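Local structure of ornithine carbamoyltransferase, anabolic (Campylobacter jejuni subsp. jejuni, 3TPF) at residues K31-D36 / T59-K64; E79-T84 / L106-Y111; W139-N144 / D255-H260; A150-S155 / S174-K179. The protein catalyses the reversible transfer of the carbamoyl group from carbamoyl phosphate to L-ornithine, giving L-citrulline and phosphate in the arginine biosynthetic pathway. All coordinates share one frame; numbering follows the deposited sequence.

Contact 1 (K31-D36 / T59-K64); sequences KKLLQD and TELGGK
Leu61 packs against the loop from Lys31 to Gln35, and its side chain is a convenient thread to follow. CB starts beside Leu34, 4.1 Å from that residue's own CB. CG is anti to the carbonyl carbon (chi1 -80°); from it the two methyls reach different leucines of the loop. Branch CD1 ends 4.0 Å from Leu34 CD1, the two side chains running side by side and pointing the same way. Branch CD2 turns to the other flank, where it approaches the carbonyl Lys31 O and meets Leu33 CB at 4.0 Å, that side chain crossing it at a slant. Helix 279-302 packs on this apolar patch through Cys298, which touches Leu33, and Asp301, which touches Leu34.

The backbone of Leu61 is gripped as well: Leu61 O accepts a hydrogen bond from Leu34 N at 2.8 Å. Next comes Gly62, whose positive phi (97°) closes helix 48-60 in a Schellman motif; its carbonyl O takes Asp36 N at 2.9 Å. One water donates to Lys31 O and, weakly, to Glu60 O. The charged ends find partners beyond the two segments: Glu60 with Lys294, Lys32 with Asp36 of the third subunit, and Asp36 with Lys32 of the second subunit. Carbonyls at a helix C terminus carry partial negative charge and lack the next turn's N-H groups, so the loop amides probably compensate them, while the ion pairs, repeated from subunit to subunit, link this surface corner to the other chains.

Contact 2 (E79-T84 / L106-Y111); sequences EPVKDT and LEFARY
Lys82 and Tyr111 make the CH-pi contact of this helix pair. Lys82 CB sits over one face of the phenol ring, 3.5 Å from its centroid, displaced slightly toward the rim at CD2 and CE2. CG takes the position between the backbone N and the carbonyl carbon (chi1 55°), and the extended chain then runs alongside the ring, with CD 3.8 Å from Tyr111 OH. Its ammonium continues beyond the pair to a salt bridge with Glu276 of the second subunit.

Apolar packing comes from Val81. Its CG1 meets Phe108 CD2 at 3.9 Å, the two side chains crossing at about a right angle, while CB rests 4.0 Å from the aliphatic CG of Glu107. Thr84 CG2 adds a looser touch on the Phe108 ring.

Two polar bonds lie within single segments. Arg110 NH1 pairs with Glu107 OE1 at 3.0 Å, the carboxylate oxygen lying in the guanidinium plane, and has a second partner in Glu103; Thr84 OG1 donates to Glu79 OE2.

Beneath, Phe108 also reaches Val95, Met97 and Val116 on strands 94-98 and 116-118, as expected of neighbouring helices packed on the parallel sheet of an alpha/beta carbamoyl phosphate-binding domain.

Contact 3 (W139-N144 / D255-H260); sequences WNKMQN and DAILLH
Trp139 and Ile257 form the close-packed side of this contact. Ile257 sends CG2 to the six-membered ring of the indole, where it lies 3.9 Å from Trp139 CE3; the methyl arrives obliquely and the two side chains cross at a slant. CG2 is anti to the carbonyl carbon of Ile257, while CG1 stands between the backbone N and that carbon (chi1 59°). At the end of the longer branch, Ile257 CD1 lies 4.3 Å from Lys141 CG. Val281 of helix 279-302 touches both the indole and the isoleucine, and Val217 of the neighbouring strand also packs on Ile257.

A helix end and a strand start meet here. Trp139 is the first residue beyond helix 126-138, which Asn140, with positive phi, closes as the C' residue of a Schellman motif. Ile257 opens strand 257-260, an outermost strand of the five-stranded parallel sheet in the ornithine-binding, Rossmann-like half of the protein.

Lys141 belongs to the packed part too, its side chain resting on Ile136 and Val217. It bends at chi2 (-79°), and its ammonium NZ donates to the backbone carbonyl Asp255 O at 3.0 Å, standing well above the carbonyl plane. The contact is looser at the exposed end of Asp255, whose carboxylate leads away: Asp255 OD2 remains 5.5 Å from Lys141 NZ, too far for a salt bridge, though their opposite charges may still attract weakly.

Contact 4 (A150-S155 / S174-K179); sequences AFIGDS and SIAMPK
Phe151 and Ile175 project from the same face of the sheet, and the phenyl ring meets Ile175 CG2 obliquely. Behind the ring's root, Phe151 CB is 4.3 Å from Ile175 CG1. Met158 and Cys159 of helix 157-169 also touch the phenyl group, so sheet and helix share it. On the other face of the sheet, Ile152 CG1 lies 4.2 Å from Ala176 CB, a modest contact beside the small side chains of Ala150 and Ser174; Ser174 OG bonds to Ser203 OG on the next strand.

The axes of strands 150-152 and 174-176 come within 4.8 Å and run parallel, and three backbone hydrogen bonds knit the strands together. Phe151 N donates to Ser174 O at 2.8 Å. Ala176 N in turn donates to Phe151 O, and Gly153 N to Ala176 O. Strand 148-152, helix 157-169 and strand 172-176 together make a beta-alpha-beta crossover of the Rossmann-type ornithine-binding domain, and these two strands are its adjacent members.

Past the strand ends the contact continues through side chains. Gly153 has a phi of 160°, a backbone shape that would press a CB against the preceding carbonyl. Across from it stands the selenomethionine at Met177: its SE lies 3.9 Å from Ser155 CB, and the bend at chi3 (43°) turns CE against the same residue. Asp154 turns away from the strand pair; its OD1 takes a weak bond from Ser155 N, and OD2 is weakly bonded to Ser225, a predicted ornithine-binding residue.

From the N terminus, contact 1 is the first to close, returning the end of helix 48-60 to the loop that precedes strand 38-43. Contact 2 follows in series, pairing helices 81-91 and 102-111 on either side of strand 94-98 in sequence; both lie in the carbamoyl phosphate-binding half and both reach the second subunit. Contact 3 then closes a much longer loop, joining the exit of helix 126-138 to the edge strand 257-260. Nested inside that loop, contact 4 pairs strands 148-152 and 172-176 of the same sheet, with nearest atoms about 7 Å from contact 3. Contacts 1 and 4 lie on opposite sides of the chain's centre.

Contact 1 (K31-D36 / T59-K64)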
loop_
_atom_site.group_PDB
_atom_site.type_symbol
_atom_site.label_atom_id
_atom_site.label_comp_id
_atom_site.label_asym_id
_atom_site.label_seq_id
_atom_site.Cartn_x
_atom_site.Cartn_y
_atom_site.Cartn_z
ATOM N N LYS B 31 2.085 19.857 -15.282
ATOM C CA LYS B 31 2.116 20.892 -14.282
ATOM C C LYS B 31 1.626 20.313 -12.960
ATOM O O LYS B 31 0.761 19.443 -12.924
ATOM C CB LYS B 31 1.229 22.088 -14.699
ATOM C CG LYS B 31 1.805 23.015 -15.778
ATOM C CD LYS B 31 0.798 24.066 -16.330
ATOM C CE LYS B 31 0.863 25.515 -15.758
ATOM N NZ LYS B 31 -0.453 26.274 -15.602
ATOM N N LYS B 32 2.192 20.814 -11.866
ATOM C CA LYS B 32 1.835 20.363 -10.501
ATOM C C LYS B 32 0.761 21.242 -9.880
ATOM O O LYS B 32 1.003 22.098 -9.050
ATOM C CB LYS B 32 3.082 20.314 -9.625
ATOM C CG LYS B 32 4.101 19.241 -10.016
ATOM C CD LYS B 32 5.222 19.075 -8.976
ATOM C CE LYS B 32 6.086 17.817 -9.245
ATOM N NZ LYS B 32 7.508 17.829 -8.799
ATOM N N LEU B 33 -0.442 21.035 -10.373
ATOM C CA LEU B 33 -1.576 21.891 -10.062
ATOM C C LEU B 33 -2.295 21.621 -8.748
ATOM O O LEU B 33 -3.117 22.390 -8.317
ATOM C CB LEU B 33 -2.600 21.780 -11.195
ATOM C CG LEU B 33 -2.229 22.110 -12.642
ATOM C CD1 LEU B 33 -3.459 21.626 -13.464
ATOM C CD2 LEU B 33 -1.842 23.615 -12.839
ATOM N N LEU B 34 -2.007 20.488 -8.153
ATOM C CA LEU B 34 -2.588 20.113 -6.899
ATOM C C LEU B 34 -1.501 19.839 -5.861
ATOM O O LEU B 34 -1.551 18.916 -5.116
ATOM C CB LEU B 34 -3.434 18.899 -7.107
ATOM C CG LEU B 34 -4.565 19.068 -8.079
ATOM C CD1 LEU B 34 -5.428 17.776 -8.095
ATOM C CD2 LEU B 34 -5.355 20.310 -7.699
ATOM N N GLN B 35 -0.561 20.732 -5.723
ATOM C CA GLN B 35 0.432 20.557 -4.650
ATOM C C GLN B 35 -0.181 20.226 -3.266
ATOM O O GLN B 35 -1.155 20.803 -2.833
ATOM C CB GLN B 35 1.396 21.709 -4.596
ATOM C CG GLN B 35 2.511 21.515 -5.606
ATOM C CD GLN B 35 3.345 22.808 -5.777
ATOM O OE1 GLN B 35 3.679 23.483 -4.783
ATOM N NE2 GLN B 35 3.654 23.165 -7.044
ATOM N N ASP B 36 0.395 19.247 -2.627
ATOM C CA ASP B 36 -0.031 18.773 -1.306
ATOM C C ASP B 36 -1.469 18.214 -1.190
ATOM O O ASP B 36 -1.862 17.879 -0.088
ATOM C CB ASP B 36 0.146 19.831 -0.265
ATOM C CG ASP B 36 1.617 20.248 -0.116
ATOM O OD1 ASP B 36 2.513 19.409 -0.481
ATOM O OD2 ASP B 36 1.867 21.421 0.360
ATOM N N THR B 59 -0.110 12.113 -8.003
ATOM C CA THR B 59 1.283 12.227 -7.622
ATOM C C THR B 59 1.944 13.278 -8.504
ATOM O O THR B 59 2.536 14.196 -8.015
ATOM C CB THR B 59 2.003 10.921 -7.718
ATOM O OG1 THR B 59 1.508 10.083 -6.685
ATOM C CG2 THR B 59 3.456 11.052 -7.427
ATOM N N GLU B 60 1.759 13.127 -9.804
ATOM C CA GLU B 60 2.348 13.994 -10.780
ATOM C C GLU B 60 1.821 15.381 -10.660
ATOM O O GLU B 60 2.483 16.355 -11.034
ATOM C CB GLU B 60 2.051 13.488 -12.172
ATOM C CG GLU B 60 2.803 12.225 -12.533
ATOM C CD GLU B 60 2.586 11.777 -13.982
ATOM O OE1 GLU B 60 2.018 12.605 -14.782
ATOM O OE2 GLU B 60 2.960 10.593 -14.301
ATOM N N LEU B 61 0.599 15.474 -10.170
ATOM C CA LEU B 61 -0.047 16.785 -9.953
ATOM C C LEU B 61 0.452 17.478 -8.653
ATOM O O LEU B 61 -0.030 18.537 -8.307
ATOM C CB LEU B 61 -1.611 16.623 -9.971
ATOM C CG LEU B 61 -2.383 16.533 -11.338
ATOM C CD1 LEU B 61 -3.838 16.050 -11.313
ATOM C CD2 LEU B 61 -2.250 17.890 -12.018
ATOM N N GLY B 62 1.380 16.853 -7.942
ATOM C CA GLY B 62 1.948 17.396 -6.709
ATOM C C GLY B 62 1.352 16.896 -5.385
ATOM O O GLY B 62 1.753 17.323 -4.317
ATOM N N GLY B 63 0.433 15.928 -5.449
ATOM C CA GLY B 63 -0.271 15.448 -4.276
ATOM C C GLY B 63 0.177 14.084 -3.842
ATOM O O GLY B 63 1.270 13.683 -4.171
ATOM N N LYS B 64 -0.632 13.413 -3.025
ATOM C CA LYS B 64 -0.290 12.121 -2.399
ATOM C C LYS B 64 -1.528 11.194 -2.474
ATOM O O LYS B 64 -2.667 11.648 -2.436
ATOM C CB LYS B 64 0.172 12.312 -0.958
ATOM C CG LYS B 64 0.143 11.026 -0.025
ATOM C CD LYS B 64 1.405 10.067 0.000
ATOM C CE LYS B 64 1.647 9.260 1.337
ATOM N NZ LYS B 64 3.102 8.915 1.755
HETATM O O HOH W 1 1.454 16.892 -14.276
#

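Contact 2 (E79-T84 / L106-Y111)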
loop_
_atom_site.group_PDB
_atom_site.type_symbol
_atom_site.label_atom_id
_atom_site.label_comp_id
_atom_site.label_asym_id
_atom_site.label_seq_id
_atom_site.Cartn_x
_atom_site.Cartn_y
_atom_site.Cartn_z
ATOM N N GLU B 79 -18.663 -1.334 9.715
ATOM C CA GLU B 79 -19.342 -0.048 9.952
ATOM C C GLU B 79 -20.152 0.437 8.740
ATOM O O GLU B 79 -19.795 0.187 7.612
ATOM C CB GLU B 79 -18.345 1.023 10.452
ATOM C CG GLU B 79 -17.507 1.738 9.414
ATOM C CD GLU B 79 -16.639 2.852 10.002
ATOM O OE1 GLU B 79 -16.725 3.140 11.222
ATOM O OE2 GLU B 79 -15.871 3.488 9.234
ATOM N N PRO B 80 -21.265 1.132 8.974
ATOM C CA PRO B 80 -21.991 1.732 7.851
ATOM C C PRO B 80 -21.197 2.785 7.035
ATOM O O PRO B 80 -20.267 3.400 7.526
ATOM C CB PRO B 80 -23.216 2.384 8.513
ATOM C CG PRO B 80 -22.941 2.408 9.974
ATOM C CD PRO B 80 -21.962 1.326 10.254
ATOM N N VAL B 81 -21.626 2.980 5.801
ATOM C CA VAL B 81 -20.895 3.771 4.844
ATOM C C VAL B 81 -20.892 5.273 5.189
ATOM O O VAL B 81 -19.881 5.944 5.052
ATOM C CB VAL B 81 -21.462 3.548 3.437
ATOM C CG1 VAL B 81 -20.700 4.414 2.429
ATOM C CG2 VAL B 81 -21.435 2.064 3.033
ATOM N N LYS B 82 -21.991 5.761 5.735
ATOM C CA LYS B 82 -22.066 7.165 6.178
ATOM C C LYS B 82 -21.029 7.508 7.250
ATOM O O LYS B 82 -20.471 8.623 7.275
ATOM C CB LYS B 82 -23.474 7.560 6.664
ATOM C CG LYS B 82 -24.120 6.730 7.773
ATOM C CD LYS B 82 -25.468 7.362 8.196
ATOM C CE LYS B 82 -26.326 6.476 9.104
ATOM N NZ LYS B 82 -27.214 7.199 10.075
ATOM N N ASP B 83 -20.749 6.543 8.105
ATOM C CA ASP B 83 -19.696 6.718 9.121
ATOM C C ASP B 83 -18.328 6.801 8.533
ATOM O O ASP B 83 -17.523 7.674 8.879
ATOM C CB ASP B 83 -19.685 5.564 10.073
ATOM C CG ASP B 83 -20.837 5.586 11.005
ATOM O OD1 ASP B 83 -21.574 6.598 10.981
ATOM O OD2 ASP B 83 -21.012 4.617 11.760
ATOM N N THR B 84 -18.063 5.908 7.600
ATOM C CA THR B 84 -16.779 5.929 6.933
ATOM C C THR B 84 -16.654 7.245 6.193
ATOM O O THR B 84 -15.649 7.940 6.305
ATOM C CB THR B 84 -16.626 4.760 5.982
ATOM O OG1 THR B 84 -16.902 3.562 6.717
ATOM C CG2 THR B 84 -15.215 4.708 5.385
ATOM N N LEU B 106 -23.170 6.503 -4.043
ATOM C CA LEU B 106 -24.128 7.599 -3.867
ATOM C C LEU B 106 -24.214 7.907 -2.377
ATOM O O LEU B 106 -24.136 9.042 -1.921
ATOM C CB LEU B 106 -25.497 7.231 -4.452
ATOM C CG LEU B 106 -25.657 7.255 -5.986
ATOM C CD1 LEU B 106 -26.982 6.609 -6.327
ATOM C CD2 LEU B 106 -25.682 8.638 -6.644
ATOM N N GLU B 107 -24.338 6.843 -1.601
ATOM C CA GLU B 107 -24.465 6.943 -0.142
ATOM C C GLU B 107 -23.225 7.619 0.469
ATOM O O GLU B 107 -23.334 8.429 1.366
ATOM C CB GLU B 107 -24.655 5.551 0.477
ATOM C CG GLU B 107 -24.599 5.512 1.999
ATOM C CD GLU B 107 -25.849 6.059 2.720
ATOM O OE1 GLU B 107 -26.842 6.514 2.059
ATOM O OE2 GLU B 107 -25.823 6.018 3.979
ATOM N N PHE B 108 -22.056 7.259 -0.016
ATOM C CA PHE B 108 -20.820 7.903 0.442
ATOM C C PHE B 108 -20.794 9.391 0.077
ATOM O O PHE B 108 -20.477 10.218 0.906
ATOM C CB PHE B 108 -19.618 7.212 -0.182
ATOM C CG PHE B 108 -18.321 7.521 0.490
ATOM C CD1 PHE B 108 -17.679 8.757 0.260
ATOM C CD2 PHE B 108 -17.693 6.568 1.279
ATOM C CE1 PHE B 108 -16.466 9.021 0.837
ATOM C CE2 PHE B 108 -16.465 6.821 1.822
ATOM C CZ PHE B 108 -15.844 8.051 1.596
ATOM N N ALA B 109 -21.108 9.708 -1.181
ATOM C CA ALA B 109 -21.067 11.119 -1.715
ATOM C C ALA B 109 -21.981 11.977 -0.895
ATOM O O ALA B 109 -21.700 13.135 -0.579
ATOM C CB ALA B 109 -21.490 11.175 -3.164
ATOM N N ARG B 110 -23.066 11.342 -0.515
ATOM C CA ARG B 110 -24.111 11.986 0.224
ATOM C C ARG B 110 -23.554 12.510 1.540
ATOM O O ARG B 110 -23.988 13.536 2.024
ATOM C CB ARG B 110 -25.197 10.957 0.477
ATOM C CG ARG B 110 -26.640 11.346 0.674
ATOM C CD ARG B 110 -27.394 9.974 0.516
ATOM N NE ARG B 110 -27.867 9.712 -0.842
ATOM C CZ ARG B 110 -28.188 8.500 -1.326
ATOM N NH1 ARG B 110 -28.084 7.403 -0.557
ATOM N NH2 ARG B 110 -28.627 8.371 -2.595
ATOM N N TYR B 111 -22.603 11.805 2.136
ATOM C CA TYR B 111 -22.004 12.213 3.425
ATOM C C TYR B 111 -20.547 12.711 3.341
ATOM O O TYR B 111 -19.917 12.911 4.381
ATOM C CB TYR B 111 -22.073 11.041 4.410
ATOM C CG TYR B 111 -23.461 10.749 4.878
ATOM C CD1 TYR B 111 -24.053 11.509 5.879
ATOM C CD2 TYR B 111 -24.207 9.732 4.302
ATOM C CE1 TYR B 111 -25.344 11.245 6.298
ATOM C CE2 TYR B 111 -25.485 9.460 4.731
ATOM C CZ TYR B 111 -26.055 10.206 5.731
ATOM O OH TYR B 111 -27.360 9.896 6.144
#

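Contact 3 (W139-N144 / D255-H260)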
loop_
_atom_site.group_PDB
_atom_site.type_symbol
_atom_site.label_atom_id
_atom_site.label_comp_id
_atom_site.label_asym_id
_atom_site.label_seq_id
_atom_site.Cartn_x
_atom_site.Cartn_y
_atom_site.Cartn_z
ATOM N N TRP B 139 -6.229 10.203 -32.135
ATOM C CA TRP B 139 -6.066 9.434 -33.354
ATOM C C TRP B 139 -6.839 10.060 -34.503
ATOM O O TRP B 139 -7.173 9.405 -35.493
ATOM C CB TRP B 139 -6.421 7.987 -33.118
ATOM C CG TRP B 139 -5.300 7.336 -32.356
ATOM C CD1 TRP B 139 -4.890 7.602 -31.030
ATOM C CD2 TRP B 139 -4.411 6.335 -32.829
ATOM N NE1 TRP B 139 -3.823 6.801 -30.668
ATOM C CE2 TRP B 139 -3.510 6.017 -31.740
ATOM C CE3 TRP B 139 -4.298 5.662 -34.030
ATOM C CZ2 TRP B 139 -2.518 5.113 -31.860
ATOM C CZ3 TRP B 139 -3.321 4.751 -34.156
ATOM C CH2 TRP B 139 -2.416 4.467 -33.077
ATOM N N ASN B 140 -7.119 11.343 -34.342
ATOM C CA ASN B 140 -7.830 12.118 -35.336
ATOM C C ASN B 140 -9.063 11.390 -35.921
ATOM O O ASN B 140 -9.255 11.375 -37.099
ATOM C CB ASN B 140 -6.890 12.497 -36.444
ATOM C CG ASN B 140 -5.713 13.255 -35.930
ATOM O OD1 ASN B 140 -5.838 14.391 -35.485
ATOM N ND2 ASN B 140 -4.555 12.632 -35.973
ATOM N N LYS B 141 -9.867 10.802 -35.053
ATOM C CA LYS B 141 -11.098 10.148 -35.459
ATOM C C LYS B 141 -12.307 10.949 -34.976
ATOM O O LYS B 141 -13.421 10.441 -34.923
ATOM C CB LYS B 141 -11.179 8.699 -34.971
ATOM C CG LYS B 141 -10.034 7.821 -35.457
ATOM C CD LYS B 141 -10.230 7.362 -36.879
ATOM C CE LYS B 141 -8.944 6.909 -37.556
ATOM N NZ LYS B 141 -9.141 6.563 -38.992
HETATM N N MSE B 142 -12.078 12.224 -34.697
HETATM C CA MSE B 142 -13.157 13.137 -34.326
HETATM C C MSE B 142 -13.151 14.236 -35.299
HETATM O O MSE B 142 -12.751 15.369 -35.035
HETATM C CB MSE B 142 -13.008 13.722 -32.956
HETATM C CG MSE B 142 -14.046 13.101 -32.039
HETATM SE SE MSE B 142 -13.838 13.802 -30.204
HETATM C CE MSE B 142 -13.604 12.110 -29.238
ATOM N N GLN B 143 -13.600 13.870 -36.481
ATOM C CA GLN B 143 -13.834 14.802 -37.552
ATOM C C GLN B 143 -15.193 15.524 -37.277
ATOM O O GLN B 143 -16.287 14.917 -37.212
ATOM C CB GLN B 143 -13.781 14.038 -38.878
ATOM N N ASN B 144 -15.098 16.827 -37.038
ATOM C CA ASN B 144 -16.295 17.692 -36.934
ATOM C C ASN B 144 -16.902 17.751 -35.521
ATOM O O ASN B 144 -18.058 18.126 -35.344
ATOM C CB ASN B 144 -17.356 17.232 -37.954
ATOM N N ASP B 255 -9.084 2.189 -41.935
ATOM C CA ASP B 255 -8.234 2.752 -40.874
ATOM C C ASP B 255 -8.923 3.012 -39.527
ATOM O O ASP B 255 -8.382 3.731 -38.644
ATOM C CB ASP B 255 -7.566 4.037 -41.366
ATOM C CG ASP B 255 -6.539 3.768 -42.439
ATOM O OD1 ASP B 255 -5.734 2.810 -42.276
ATOM O OD2 ASP B 255 -6.534 4.512 -43.425
ATOM N N ALA B 256 -10.080 2.382 -39.361
ATOM C CA ALA B 256 -10.860 2.468 -38.102
ATOM C C ALA B 256 -10.041 1.871 -36.975
ATOM O O ALA B 256 -9.350 0.867 -37.200
ATOM C CB ALA B 256 -12.199 1.734 -38.234
ATOM N N ILE B 257 -10.077 2.507 -35.814
ATOM C CA ILE B 257 -9.341 2.049 -34.630
ATOM C C ILE B 257 -10.196 1.161 -33.758
ATOM O O ILE B 257 -11.435 1.302 -33.732
ATOM C CB ILE B 257 -8.797 3.182 -33.754
ATOM C CG1 ILE B 257 -9.910 4.088 -33.255
ATOM C CG2 ILE B 257 -7.814 4.019 -34.509
ATOM C CD1 ILE B 257 -9.409 5.078 -32.208
ATOM N N LEU B 258 -9.550 0.203 -33.097
ATOM C CA LEU B 258 -10.223 -0.735 -32.194
ATOM C C LEU B 258 -9.849 -0.362 -30.745
ATOM O O LEU B 258 -8.688 -0.306 -30.399
ATOM C CB LEU B 258 -9.808 -2.177 -32.481
ATOM C CG LEU B 258 -10.277 -3.233 -31.450
ATOM C CD1 LEU B 258 -11.790 -3.291 -31.450
ATOM C CD2 LEU B 258 -9.616 -4.561 -31.724
ATOM N N LEU B 259 -10.832 -0.108 -29.922
ATOM C CA LEU B 259 -10.612 0.211 -28.525
ATOM C C LEU B 259 -11.142 -0.911 -27.627
ATOM O O LEU B 259 -12.140 -1.537 -27.955
ATOM C CB LEU B 259 -11.317 1.494 -28.116
ATOM C CG LEU B 259 -10.814 2.806 -28.683
ATOM C CD1 LEU B 259 -11.620 3.931 -28.104
ATOM C CD2 LEU B 259 -9.284 2.941 -28.354
ATOM N N HIS B 260 -10.394 -1.208 -26.570
ATOM C CA HIS B 260 -10.713 -2.205 -25.571
ATOM C C HIS B 260 -10.177 -1.716 -24.240
ATOM O O HIS B 260 -9.036 -1.322 -24.153
ATOM C CB HIS B 260 -10.034 -3.521 -25.900
ATOM C CG HIS B 260 -10.573 -4.696 -25.136
ATOM N ND1 HIS B 260 -10.698 -4.706 -23.764
ATOM C CD2 HIS B 260 -10.979 -5.924 -25.560
ATOM C CE1 HIS B 260 -11.186 -5.879 -23.386
ATOM N NE2 HIS B 260 -11.355 -6.640 -24.455
#

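Contact 4 (A150-S155 / S174-K179)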
loop_
_atom_site.group_PDB
_atom_site.type_symbol
_atom_site.label_atom_id
_atom_site.label_comp_id
_atom_site.label_asym_id
_atom_site.label_seq_id
_atom_site.Cartn_x
_atom_site.Cartn_y
_atom_site.Cartn_z
ATOM N N ALA B 150 -19.006 2.535 -32.915
ATOM C CA ALA B 150 -19.726 1.287 -32.719
ATOM C C ALA B 150 -19.331 0.692 -31.404
ATOM O O ALA B 150 -18.150 0.499 -31.135
ATOM C CB ALA B 150 -19.375 0.296 -33.813
ATOM N N PHE B 151 -20.300 0.316 -30.601
ATOM C CA PHE B 151 -19.981 -0.429 -29.383
ATOM C C PHE B 151 -20.511 -1.828 -29.481
ATOM O O PHE B 151 -21.699 -2.021 -29.682
ATOM C CB PHE B 151 -20.575 0.213 -28.148
ATOM C CG PHE B 151 -20.300 -0.569 -26.904
ATOM C CD1 PHE B 151 -19.228 -0.247 -26.090
ATOM C CD2 PHE B 151 -21.078 -1.662 -26.569
ATOM C CE1 PHE B 151 -18.960 -0.960 -24.958
ATOM C CE2 PHE B 151 -20.821 -2.388 -25.432
ATOM C CZ PHE B 151 -19.767 -2.038 -24.630
ATOM N N ILE B 152 -19.632 -2.809 -29.346
ATOM C CA ILE B 152 -20.063 -4.217 -29.442
ATOM C C ILE B 152 -19.779 -4.996 -28.173
ATOM O O ILE B 152 -18.632 -5.096 -27.752
ATOM C CB ILE B 152 -19.382 -4.989 -30.563
ATOM C CG1 ILE B 152 -19.874 -4.547 -31.937
ATOM C CG2 ILE B 152 -19.737 -6.445 -30.362
ATOM C CD1 ILE B 152 -19.331 -3.190 -32.353
ATOM N N GLY B 153 -20.837 -5.539 -27.572
ATOM C CA GLY B 153 -20.672 -6.246 -26.306
ATOM C C GLY B 153 -21.872 -6.452 -25.426
ATOM O O GLY B 153 -22.969 -6.504 -25.891
ATOM N N ASP B 154 -21.609 -6.573 -24.132
ATOM C CA ASP B 154 -22.644 -6.757 -23.119
ATOM C C ASP B 154 -23.401 -5.431 -22.878
ATOM O O ASP B 154 -22.941 -4.358 -23.266
ATOM C CB ASP B 154 -22.008 -7.229 -21.791
ATOM C CG ASP B 154 -23.015 -7.843 -20.807
ATOM O OD1 ASP B 154 -24.197 -8.072 -21.147
ATOM O OD2 ASP B 154 -22.611 -8.054 -19.642
ATOM N N SER B 155 -24.568 -5.533 -22.249
ATOM C CA SER B 155 -25.252 -4.350 -21.673
ATOM C C SER B 155 -24.667 -3.999 -20.288
ATOM O O SER B 155 -25.392 -3.795 -19.297
ATOM C CB SER B 155 -26.765 -4.541 -21.603
ATOM O OG SER B 155 -27.124 -5.148 -20.352
ATOM N N SER B 174 -23.700 3.221 -32.841
ATOM C CA SER B 174 -24.433 1.939 -33.007
ATOM C C SER B 174 -23.994 0.900 -31.989
ATOM O O SER B 174 -22.817 0.611 -31.866
ATOM C CB SER B 174 -24.220 1.354 -34.375
ATOM O OG SER B 174 -25.000 2.080 -35.297
ATOM N N ILE B 175 -24.961 0.380 -31.247
ATOM C CA ILE B 175 -24.700 -0.626 -30.240
ATOM C C ILE B 175 -25.207 -1.953 -30.704
ATOM O O ILE B 175 -26.340 -2.062 -31.184
ATOM C CB ILE B 175 -25.367 -0.307 -28.896
ATOM C CG1 ILE B 175 -24.777 0.978 -28.326
ATOM C CG2 ILE B 175 -25.191 -1.467 -27.917
ATOM C CD1 ILE B 175 -25.414 1.390 -27.027
ATOM N N ALA B 176 -24.371 -2.964 -30.514
ATOM C CA ALA B 176 -24.736 -4.343 -30.867
ATOM C C ALA B 176 -24.480 -5.308 -29.712
ATOM O O ALA B 176 -23.414 -5.327 -29.140
ATOM C CB ALA B 176 -24.042 -4.801 -32.148
HETATM N N MSE B 177 -25.524 -6.021 -29.328
HETATM C CA MSE B 177 -25.493 -7.027 -28.272
HETATM C C MSE B 177 -26.471 -8.126 -28.635
HETATM O O MSE B 177 -27.302 -7.925 -29.491
HETATM C CB MSE B 177 -25.917 -6.382 -26.973
HETATM C CG MSE B 177 -27.287 -5.692 -27.055
HETATM SE SE MSE B 177 -27.770 -4.744 -25.362
HETATM C CE MSE B 177 -26.132 -3.774 -24.741
ATOM N N PRO B 178 -26.411 -9.277 -27.974
ATOM C CA PRO B 178 -27.275 -10.356 -28.366
ATOM C C PRO B 178 -28.782 -10.075 -28.210
ATOM O O PRO B 178 -29.167 -9.084 -27.584
ATOM C CB PRO B 178 -26.832 -11.506 -27.459
ATOM C CG PRO B 178 -25.494 -11.111 -26.940
ATOM C CD PRO B 178 -25.538 -9.644 -26.851
ATOM N N LYS B 179 -29.605 -10.942 -28.800
ATOM C CA LYS B 179 -31.048 -10.668 -28.910
ATOM C C LYS B 179 -31.675 -10.576 -27.518
ATOM O O LYS B 179 -32.408 -9.632 -27.233
ATOM C CB LYS B 179 -31.828 -11.621 -29.852
ATOM C CG LYS B 179 -32.062 -13.064 -29.395
ATOM C CD LYS B 179 -33.194 -13.763 -30.178
#